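Local coordinates for response regulator receiver protein (Desulfuromonas acetoxidans, PDB 2ZAY), which probably relays signals in a bacterial two-component-type pathway, this chain being the receiver domain of a longer response regulator, at residues 12-17 with 60-65; 26-31 with 116-121; 46-51 with 78-83. One frame throughout, in Å; residues are numbered along the deposited sequence.

Contact 1: 12-17 with 60-65; sequences MLVDTQ and ANMPKI
The puckered pyrrolidine ring of Pro-63 is met at one corner by Thr-16, whose methyl CG2 lies 3.9 Å from Pro-63 CD, and at the flat carboxylate of Asp-15, within the first segment, Gln-17 N comes in on the anti side of OD2. This is the loop end of a receiver domain, where the chain leaving strand 9-14 meets the loop after strand 55-59. Met-62 of that loop touches both Val-14 and Thr-16. Thr-16 CG2 rests against the middle of the methionine chain, 3.8 Å from Met-62 CG, and the two side chains pass at a slant. Further in, Val-14 crosses the thioether at about a right angle, its CG1 4.0 Å from Met-62 SD. A bend at the last torsion of Met-62 (chi3 -74°) also brings the terminal methyl CE alongside that Val-14 branch. The buried end of the contact is thus apolar, while Thr-16 and Pro-63 lie at the exposed margin.

Thr-16 turns its hydroxyl to Glu-59, at the end of strand 55-59, where receivers usually carry the phosphoacceptor aspartate. Asp-15 OD1 forms a salt bridge with Lys-111, consistent with the acidic pocket of this fold. Asp-15 OD2 closes an Asx turn, accepting from Gln-17 N at 2.9 Å, with the donor 29° out of the carboxylate plane.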
# COMPACT_ATOMS: atom_id res chain seq x y z
N MET A 12 2.79 -0.21 -5.98
CA MET A 12 3.87 -0.69 -5.12
C MET A 12 3.26 -1.33 -3.88
O MET A 12 2.36 -0.77 -3.26
CB MET A 12 4.80 0.46 -4.70
CG MET A 12 5.90 0.03 -3.69
SD MET A 12 7.12 1.34 -3.24
CE MET A 12 7.86 1.57 -4.69
N LEU A 13 3.75 -2.51 -3.52
CA LEU A 13 3.27 -3.22 -2.34
C LEU A 13 4.43 -3.41 -1.37
O LEU A 13 5.46 -3.96 -1.74
CB LEU A 13 2.70 -4.58 -2.75
CG LEU A 13 2.28 -5.56 -1.66
CD1 LEU A 13 1.17 -4.95 -0.83
CD2 LEU A 13 1.81 -6.86 -2.31
N VAL A 14 4.27 -2.96 -0.13
CA VAL A 14 5.31 -3.08 0.90
C VAL A 14 4.79 -3.95 2.04
O VAL A 14 3.81 -3.61 2.70
CB VAL A 14 5.68 -1.69 1.49
CG1 VAL A 14 6.97 -1.80 2.30
CG2 VAL A 14 5.83 -0.66 0.38
N ASP A 15 5.45 -5.08 2.29
CA ASP A 15 5.01 -5.99 3.36
C ASP A 15 6.20 -6.81 3.83
O ASP A 15 7.07 -7.16 3.03
CB ASP A 15 3.91 -6.93 2.84
CG ASP A 15 3.14 -7.61 3.96
OD1 ASP A 15 2.15 -7.03 4.44
OD2 ASP A 15 3.54 -8.72 4.37
N THR A 16 6.26 -7.11 5.13
CA THR A 16 7.38 -7.87 5.67
C THR A 16 7.27 -9.37 5.42
O THR A 16 8.21 -10.13 5.70
CB THR A 16 7.56 -7.60 7.19
OG1 THR A 16 6.33 -7.87 7.88
CG2 THR A 16 7.97 -6.15 7.44
N GLN A 17 6.13 -9.82 4.91
CA GLN A 17 5.94 -11.23 4.59
C GLN A 17 5.23 -11.35 3.25
O GLN A 17 4.10 -11.84 3.16
CB GLN A 17 5.16 -11.95 5.70
CG GLN A 17 3.77 -11.41 5.97
CD GLN A 17 3.24 -11.82 7.33
OE1 GLN A 17 3.87 -11.54 8.36
NE2 GLN A 17 2.09 -12.48 7.35
N ALA A 60 0.70 -1.98 7.79
CA ALA A 60 0.66 -0.92 8.80
C ALA A 60 1.71 -1.10 9.88
O ALA A 60 2.47 -0.18 10.18
CB ALA A 60 -0.72 -0.86 9.43
N ASN A 61 1.77 -2.29 10.46
CA ASN A 61 2.73 -2.55 11.52
C ASN A 61 3.93 -3.37 11.07
O ASN A 61 3.85 -4.59 10.95
CB ASN A 61 2.01 -3.26 12.67
CG ASN A 61 0.76 -2.51 13.12
OD1 ASN A 61 0.86 -1.43 13.71
ND2 ASN A 61 -0.41 -3.06 12.82
N MET A 62 5.04 -2.68 10.80
CA MET A 62 6.28 -3.32 10.38
C MET A 62 7.35 -2.96 11.42
O MET A 62 7.40 -1.83 11.91
CB MET A 62 6.73 -2.81 9.00
CG MET A 62 5.78 -3.13 7.85
SD MET A 62 6.43 -2.71 6.20
CE MET A 62 6.29 -0.89 6.23
N PRO A 63 8.23 -3.92 11.76
CA PRO A 63 9.28 -3.64 12.75
C PRO A 63 10.26 -2.59 12.24
O PRO A 63 10.49 -2.48 11.04
CB PRO A 63 9.93 -5.01 12.96
CG PRO A 63 9.75 -5.66 11.62
CD PRO A 63 8.32 -5.30 11.27
N LYS A 64 10.83 -1.82 13.17
CA LYS A 64 11.79 -0.78 12.84
C LYS A 64 11.08 0.42 12.20
O LYS A 64 10.95 1.47 12.82
CB LYS A 64 12.87 -1.31 11.89
CG LYS A 64 13.61 -2.54 12.40
CD LYS A 64 14.44 -2.23 13.64
CE LYS A 64 15.16 -3.47 14.15
NZ LYS A 64 15.99 -3.19 15.35
N ILE A 65 10.63 0.25 10.96
CA ILE A 65 9.93 1.31 10.24
C ILE A 65 8.51 0.86 9.91
O ILE A 65 8.30 -0.11 9.18
CB ILE A 65 10.66 1.69 8.95
CG1 ILE A 65 12.15 1.90 9.24
CG2 ILE A 65 10.06 2.97 8.38
CD1 ILE A 65 12.95 2.34 8.03

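Contact 2: 26-31 with 116-121; sequences SALSQE and IRLSAR
Two helices lying on the same face of the central parallel sheet, as the first and last helices of a receiver domain do, meet here: helix 22-31 through Leu-28 and Glu-31, helix 115-129 through Leu-118 and Ser-119. The short axes cross at -44° and approach to 10.0 Å, a spacing spanned by Leu-28, which packs on Leu-118 and Ser-119, and by the Glu-31 to Ser-119 pair.

Leu-28 reaches across with both branches. Its CD1 methyl touches the CD2 methyl of Leu-118 at 3.8 Å, the two side chains crossing at about a right angle, while Leu-28 CD2 lies against Ser-119, 3.8 Å from Ser-119 CB. The small serine lets the leucine methyl come close to the helix backbone at Ser-119 CA. Leu-28 also packs on Phe-33 and Ile-35 of strand 33-38, and Leu-118 on Ile-109 of strand 107-110, so the pair bridges the helices above the sheet.

Glu-31 leaves its backbone with CG anti to N (chi1 -155°) and then bends at chi2 (80°), which carries the carboxylate toward the facing helix. There the hydroxyl of Ser-119 donates to it in a weak hydrogen bond, Ser-119 OG to Glu-31 OE1 2.9 Å. The same oxygen forms a salt bridge with Lys-123, one turn further along helix 115-129. An alanine in place of Glu-31 would probably leave Lys-123 without this acidic mate and the Ser-119 hydroxyl without this acceptor. One carboxylate oxygen, shared between a hydroxyl and an ammonium group, probably adds an electrostatic tie, mainly through Lys-123, beside the apolar contact.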
# COMPACT_ATOMS: atom_id res chain seq x y z
N SER A 26 -0.53 -12.41 -7.38
CA SER A 26 -0.66 -13.06 -8.69
C SER A 26 -1.99 -12.71 -9.34
O SER A 26 -2.05 -12.48 -10.55
CB SER A 26 -0.55 -14.59 -8.53
OG SER A 26 0.74 -14.96 -8.07
N ALA A 27 -3.05 -12.66 -8.54
CA ALA A 27 -4.38 -12.34 -9.05
C ALA A 27 -4.47 -10.92 -9.59
O ALA A 27 -5.22 -10.65 -10.53
CB ALA A 27 -5.43 -12.55 -7.95
N LEU A 28 -3.71 -10.00 -8.99
CA LEU A 28 -3.71 -8.60 -9.42
C LEU A 28 -2.99 -8.42 -10.75
O LEU A 28 -3.38 -7.59 -11.57
CB LEU A 28 -3.06 -7.72 -8.36
CG LEU A 28 -3.85 -7.51 -7.06
CD1 LEU A 28 -3.03 -6.66 -6.10
CD2 LEU A 28 -5.18 -6.83 -7.38
N SER A 29 -1.92 -9.19 -10.95
CA SER A 29 -1.16 -9.10 -12.18
C SER A 29 -2.13 -9.40 -13.30
O SER A 29 -2.19 -8.69 -14.30
CB SER A 29 -0.02 -10.13 -12.19
OG SER A 29 0.76 -10.03 -11.01
N GLN A 30 -2.89 -10.47 -13.11
CA GLN A 30 -3.88 -10.91 -14.07
C GLN A 30 -4.89 -9.79 -14.34
O GLN A 30 -5.42 -9.67 -15.44
CB GLN A 30 -4.60 -12.14 -13.52
CG GLN A 30 -5.73 -12.66 -14.38
CD GLN A 30 -6.28 -13.97 -13.84
OE1 GLN A 30 -5.54 -14.92 -13.62
NE2 GLN A 30 -7.60 -14.02 -13.64
N GLU A 31 -5.13 -8.98 -13.31
CA GLU A 31 -6.07 -7.87 -13.38
C GLU A 31 -5.49 -6.74 -14.23
O GLU A 31 -6.21 -5.83 -14.64
CB GLU A 31 -6.35 -7.35 -11.97
CG GLU A 31 -7.68 -6.64 -11.81
CD GLU A 31 -8.84 -7.61 -11.65
OE1 GLU A 31 -9.97 -7.15 -11.42
OE2 GLU A 31 -8.61 -8.84 -11.76
N ILE A 116 -10.13 -10.51 -4.48
CA ILE A 116 -11.29 -9.85 -5.08
C ILE A 116 -11.56 -8.51 -4.41
O ILE A 116 -11.85 -7.51 -5.08
CB ILE A 116 -12.56 -10.74 -4.96
CG1 ILE A 116 -12.37 -12.03 -5.77
CG2 ILE A 116 -13.78 -9.98 -5.47
CD1 ILE A 116 -13.54 -13.01 -5.65
N ARG A 117 -11.45 -8.50 -3.09
CA ARG A 117 -11.67 -7.29 -2.29
C ARG A 117 -10.56 -6.27 -2.56
O ARG A 117 -10.83 -5.09 -2.78
CB ARG A 117 -11.69 -7.67 -0.81
CG ARG A 117 -12.07 -6.55 0.14
CD ARG A 117 -12.47 -7.12 1.51
NE ARG A 117 -13.50 -8.15 1.36
CZ ARG A 117 -14.12 -8.75 2.37
NH1 ARG A 117 -13.81 -8.44 3.62
NH2 ARG A 117 -15.04 -9.67 2.13
N LEU A 118 -9.32 -6.74 -2.55
CA LEU A 118 -8.18 -5.85 -2.78
C LEU A 118 -8.23 -5.20 -4.16
O LEU A 118 -8.00 -4.00 -4.30
CB LEU A 118 -6.87 -6.63 -2.63
CG LEU A 118 -5.59 -5.81 -2.80
CD1 LEU A 118 -5.58 -4.65 -1.81
CD2 LEU A 118 -4.38 -6.71 -2.58
N SER A 119 -8.54 -6.00 -5.17
CA SER A 119 -8.63 -5.50 -6.54
C SER A 119 -9.65 -4.37 -6.65
O SER A 119 -9.36 -3.31 -7.20
CB SER A 119 -9.02 -6.63 -7.49
OG SER A 119 -9.20 -6.13 -8.81
N ALA A 120 -10.86 -4.60 -6.13
CA ALA A 120 -11.92 -3.60 -6.18
C ALA A 120 -11.54 -2.33 -5.41
O ALA A 120 -11.86 -1.22 -5.84
CB ALA A 120 -13.21 -4.19 -5.62
N ARG A 121 -10.86 -2.50 -4.27
CA ARG A 121 -10.45 -1.37 -3.43
C ARG A 121 -9.43 -0.49 -4.16
O ARG A 121 -9.48 0.74 -4.09
CB ARG A 121 -9.86 -1.89 -2.11
CG ARG A 121 -10.91 -2.45 -1.15
CD ARG A 121 -11.57 -1.33 -0.38
NE ARG A 121 -12.72 -1.76 0.42
CZ ARG A 121 -13.46 -0.93 1.15
NH1 ARG A 121 -13.17 0.36 1.17
NH2 ARG A 121 -14.50 -1.39 1.83

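Contact 3: 46-51 with 78-83; sequences PVAVKT and PQTASI
Ala-48, on helix 41-51, is the first residue of 46-51 to meet Thr-80, and it does so with both its methyl and its carbonyl oxygen: Ala-48 O lies 3.9 Å from Thr-80 CG2, and Ala-48 CB is slightly more distant from that methyl. Val-49 follows and makes the closer side-chain contact. The Thr-80 methyl sits over the helix backbone here, 3.9 Å from Val-49 CA, and the CG2 branch of Val-49 comes to 4.0 Å from it, the two side chains crossing at about a right angle. A single methyl group thus presses into the surface of the helix between consecutive residues.

The threonine's first torsion (chi1 59°) explains how this is possible. It sets CG2 anti to the carbonyl carbon and facing the helix, while OG1, set between the backbone N and the carbonyl carbon, hydrogen-bonds to the carbonyl oxygen of Leu-74 in helix 67-75. The polar half of Thr-80 is therefore tied to its own side of the contact. The same residue opens a type I beta turn, in which Ile-83 N donates to Thr-80 O at 3.2 Å.

At the end of the segment Thr-51 folds its hydroxyl back on the helix, donating from OG1 to Val-47 O at 2.9 Å. The donor stands 44° above that carbonyl plane, and Thr-51 N shares the acceptor. Val-47, Ala-48 and Thr-51 pack on Met-12 of strand 9-14, and Val-47 and Thr-51 also on Ile-36 of strand 33-38, whereas Ala-48 and Val-49 receive the loop that links helix 67-75 to strand 85-89.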
# COMPACT_ATOMS: atom_id res chain seq x y z
N PRO A 46 13.00 5.01 -1.57
CA PRO A 46 13.78 5.32 -2.78
C PRO A 46 13.15 4.69 -4.02
O PRO A 46 13.15 5.28 -5.11
CB PRO A 46 15.15 4.72 -2.46
CG PRO A 46 15.22 4.83 -0.95
CD PRO A 46 13.84 4.37 -0.55
N VAL A 47 12.62 3.48 -3.87
CA VAL A 47 11.98 2.80 -4.99
C VAL A 47 10.76 3.60 -5.45
O VAL A 47 10.53 3.76 -6.65
CB VAL A 47 11.55 1.37 -4.62
CG1 VAL A 47 10.71 0.76 -5.75
CG2 VAL A 47 12.78 0.50 -4.39
N ALA A 48 9.97 4.10 -4.50
CA ALA A 48 8.79 4.88 -4.87
C ALA A 48 9.17 6.13 -5.63
O ALA A 48 8.56 6.48 -6.64
CB ALA A 48 8.00 5.25 -3.62
N VAL A 49 10.20 6.82 -5.14
CA VAL A 49 10.66 8.05 -5.78
C VAL A 49 11.10 7.84 -7.22
O VAL A 49 10.88 8.70 -8.07
CB VAL A 49 11.81 8.69 -4.95
CG1 VAL A 49 12.44 9.84 -5.73
CG2 VAL A 49 11.26 9.20 -3.62
N LYS A 50 11.71 6.69 -7.52
CA LYS A 50 12.16 6.46 -8.89
C LYS A 50 11.20 5.69 -9.79
O LYS A 50 11.33 5.76 -11.01
CB LYS A 50 13.53 5.77 -8.89
CG LYS A 50 13.60 4.43 -8.20
CD LYS A 50 15.05 3.99 -8.07
CE LYS A 50 15.18 2.64 -7.38
NZ LYS A 50 16.61 2.22 -7.29
N THR A 51 10.25 4.96 -9.21
CA THR A 51 9.31 4.20 -10.03
C THR A 51 7.95 4.87 -10.14
O THR A 51 7.12 4.48 -10.96
CB THR A 51 9.09 2.77 -9.49
OG1 THR A 51 8.35 2.82 -8.26
CG2 THR A 51 10.44 2.08 -9.24
N PRO A 78 8.23 15.83 -2.90
CA PRO A 78 7.20 16.31 -3.83
C PRO A 78 6.81 15.29 -4.89
O PRO A 78 5.69 15.31 -5.39
CB PRO A 78 7.84 17.56 -4.43
CG PRO A 78 8.67 18.09 -3.29
CD PRO A 78 9.32 16.82 -2.77
N GLN A 79 7.72 14.40 -5.24
CA GLN A 79 7.42 13.39 -6.25
C GLN A 79 6.40 12.36 -5.76
O GLN A 79 5.59 11.88 -6.54
CB GLN A 79 8.69 12.65 -6.68
CG GLN A 79 9.71 13.50 -7.42
CD GLN A 79 9.14 14.09 -8.69
OE1 GLN A 79 8.60 13.37 -9.54
NE2 GLN A 79 9.27 15.40 -8.84
N THR A 80 6.44 12.06 -4.47
CA THR A 80 5.56 11.04 -3.90
C THR A 80 4.50 11.51 -2.90
O THR A 80 3.66 10.72 -2.47
CB THR A 80 6.41 9.98 -3.20
OG1 THR A 80 7.19 10.60 -2.17
CG2 THR A 80 7.35 9.31 -4.21
N ALA A 81 4.56 12.79 -2.52
CA ALA A 81 3.64 13.35 -1.53
C ALA A 81 2.15 13.25 -1.80
O ALA A 81 1.35 13.30 -0.86
CB ALA A 81 4.01 14.80 -1.26
N SER A 82 1.76 13.12 -3.07
CA SER A 82 0.35 13.01 -3.41
C SER A 82 -0.09 11.62 -3.83
O SER A 82 -1.27 11.42 -4.13
CB SER A 82 -0.02 14.02 -4.50
OG SER A 82 -0.01 15.34 -3.99
N ILE A 83 0.83 10.66 -3.87
CA ILE A 83 0.46 9.29 -4.26
C ILE A 83 -0.44 8.70 -3.17
O ILE A 83 -0.10 8.77 -1.99
CB ILE A 83 1.69 8.39 -4.41
CG1 ILE A 83 2.58 8.90 -5.55
CG2 ILE A 83 1.24 6.95 -4.65
CD1 ILE A 83 3.93 8.15 -5.66

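Overall arrangement
All three contacts belong to one receiver domain built on a five-stranded parallel sheet. Their segments run along the chain in the order 12-17, 26-31, 46-51, 60-65, 78-83 and 116-121, so contact 1 crosses both others, whereas contact 3 falls entirely between the two segments of contact 2. Contact 2 joins the first and last helices; its centre is about 19 Å from that of contact 1 and about 22 Å from that of contact 3. The centres of contacts 1 and 3 are about 17 Å apart. Strand 9-14 carries contact 1 at its C-terminal end and, through Met-12, backs helix 41-51, which in turn meets the loop of contact 3.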